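Local coordinates for diguanylate cyclase/phosphodiesterase-domain containing protein (Thermotoga maritima MSB8, PDB 6KHU) that is a putative diguanylate cyclase with a GGDEF-family domain, a type that in its relatives makes cyclic di-GMP from two GTP molecules, at residues D10-L13 and R14-Y18. Sequence-based numbering, arbitrary orientation.
Sequences DHFL and RLLSY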
loop_
_atom_site.group_PDB
_atom_site.type_symbol
_atom_site.label_atom_id
_atom_site.label_comp_id
_atom_site.label_asym_id
_atom_site.label_seq_id
_atom_site.Cartn_x
_atom_site.Cartn_y
_atom_site.Cartn_z
ATOM N N ASP A 10 -10.269 2.174 8.531
ATOM C CA ASP A 10 -10.396 3.530 9.058
ATOM C C ASP A 10 -9.210 3.893 9.939
ATOM O O ASP A 10 -8.767 5.046 9.939
ATOM C CB ASP A 10 -11.702 3.684 9.825
ATOM C CG ASP A 10 -12.911 3.722 8.905
ATOM O OD1 ASP A 10 -12.724 3.672 7.672
ATOM O OD2 ASP A 10 -14.049 3.808 9.414
ATOM N N HIS A 11 -8.686 2.923 10.693
ATOM C CA HIS A 11 -7.455 3.148 11.441
ATOM C C HIS A 11 -6.320 3.515 10.488
ATOM O O HIS A 11 -5.637 4.530 10.673
ATOM C CB HIS A 11 -7.117 1.888 12.260
ATOM C CG HIS A 11 -6.042 2.088 13.285
ATOM N ND1 HIS A 11 -5.760 1.151 14.257
ATOM C CD2 HIS A 11 -5.170 3.104 13.485
ATOM C CE1 HIS A 11 -4.769 1.583 15.016
ATOM N NE2 HIS A 11 -4.386 2.764 14.563
ATOM N N PHE A 12 -6.136 2.709 9.437
ATOM C CA PHE A 12 -5.122 2.970 8.421
ATOM C C PHE A 12 -5.259 4.373 7.837
ATOM O O PHE A 12 -4.270 5.109 7.702
ATOM C CB PHE A 12 -5.225 1.929 7.303
ATOM C CG PHE A 12 -4.343 2.234 6.125
ATOM C CD1 PHE A 12 -3.007 1.893 6.146
ATOM C CD2 PHE A 12 -4.845 2.902 5.013
ATOM C CE1 PHE A 12 -2.178 2.202 5.074
ATOM C CE2 PHE A 12 -4.028 3.211 3.939
ATOM C CZ PHE A 12 -2.688 2.862 3.972
ATOM N N LEU A 13 -6.478 4.744 7.450
ATOM C CA LEU A 13 -6.673 6.018 6.777
ATOM C C LEU A 13 -6.398 7.186 7.712
ATOM O O LEU A 13 -5.905 8.228 7.267
ATOM C CB LEU A 13 -8.094 6.099 6.208
ATOM C CG LEU A 13 -8.368 5.266 4.945
ATOM C CD1 LEU A 13 -9.871 5.197 4.666
ATOM C CD2 LEU A 13 -7.637 5.833 3.739
ATOM N N ARG A 14 -6.708 7.032 9.004
ATOM C CA ARG A 14 -6.334 8.051 9.978
ATOM C C ARG A 14 -4.823 8.236 10.027
ATOM O O ARG A 14 -4.327 9.366 9.988
ATOM C CB ARG A 14 -6.872 7.690 11.364
ATOM C CG ARG A 14 -6.765 8.841 12.357
ATOM C CD ARG A 14 -7.462 8.526 13.683
ATOM N NE ARG A 14 -6.656 7.635 14.517
ATOM C CZ ARG A 14 -6.975 6.372 14.774
ATOM N NH1 ARG A 14 -8.094 5.859 14.260
ATOM N NH2 ARG A 14 -6.183 5.632 15.546
ATOM N N LEU A 15 -4.071 7.129 10.108
ATOM C CA LEU A 15 -2.613 7.220 10.111
ATOM C C LEU A 15 -2.094 7.843 8.822
ATOM O O LEU A 15 -1.107 8.595 8.838
ATOM C CB LEU A 15 -1.992 5.833 10.320
ATOM C CG LEU A 15 -2.312 5.166 11.677
ATOM C CD1 LEU A 15 -1.768 3.742 11.749
ATOM C CD2 LEU A 15 -1.777 5.995 12.861
ATOM N N LEU A 16 -2.735 7.521 7.693
ATOM C CA LEU A 16 -2.344 8.103 6.414
ATOM C C LEU A 16 -2.586 9.610 6.392
ATOM O O LEU A 16 -1.756 10.364 5.876
ATOM C CB LEU A 16 -3.091 7.422 5.267
ATOM C CG LEU A 16 -2.892 8.010 3.862
ATOM C CD1 LEU A 16 -1.418 8.022 3.444
ATOM C CD2 LEU A 16 -3.717 7.222 2.857
ATOM N N SER A 17 -3.721 10.068 6.933
ATOM C CA SER A 17 -3.977 11.508 6.941
ATOM C C SER A 17 -3.003 12.246 7.851
ATOM O O SER A 17 -2.620 13.384 7.554
ATOM C CB SER A 17 -5.420 11.790 7.348
ATOM O OG SER A 17 -5.586 11.509 8.723
ATOM N N TYR A 18 -2.576 11.621 8.953
ATOM C CA TYR A 18 -1.535 12.224 9.780
ATOM C C TYR A 18 -0.228 12.335 9.011
ATOM O O TYR A 18 0.440 13.375 9.034
ATOM C CB TYR A 18 -1.314 11.404 11.053
ATOM C CG TYR A 18 -2.471 11.420 12.021
ATOM C CD1 TYR A 18 -3.445 12.406 11.953
ATOM C CD2 TYR A 18 -2.591 10.439 13.003
ATOM C CE1 TYR A 18 -4.511 12.415 12.830
ATOM C CE2 TYR A 18 -3.654 10.443 13.897
ATOM C CZ TYR A 18 -4.609 11.441 13.803
ATOM O OH TYR A 18 -5.668 11.469 14.679
#
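The imidazole of H11 overlaps the guanidinium of R14, with the two planes only 16° apart. H11 CD2 lies 3.4 Å from R14 NH2. The bend in the arginine chain at its third torsion (chi3 77°) turns the guanidinium back toward the preceding turn. L15 reaches the same ring with its CD1, which is 3.9 Å from H11 CD2. With an alanine in place of H11, the guanidinium would probably lose this flat neighbour and swing more freely. All of this lies within one alpha-helix, 9-26, of the GGDEF-family fold, in which helices pack around a mixed beta-sheet. Four successive i to i+4 backbone bonds join 10-13 to 14-17, among them L16 N to F12 O at 2.9 Å. F12 and L16 are the two buried residues here. F12 CE2 meets L16 CD2 at 4.2 Å. The phenyl ring also meets F77 of strand 73-79, while L16 reaches I123 of helix 119-130. L13 joins this apolar group, its CD2 being 4.3 Å from L16 CD2. Farther along, S17 OG donates to R14 O at 2.8 Å. That carbonyl also accepts the backbone N of Y18, so two donors grip it.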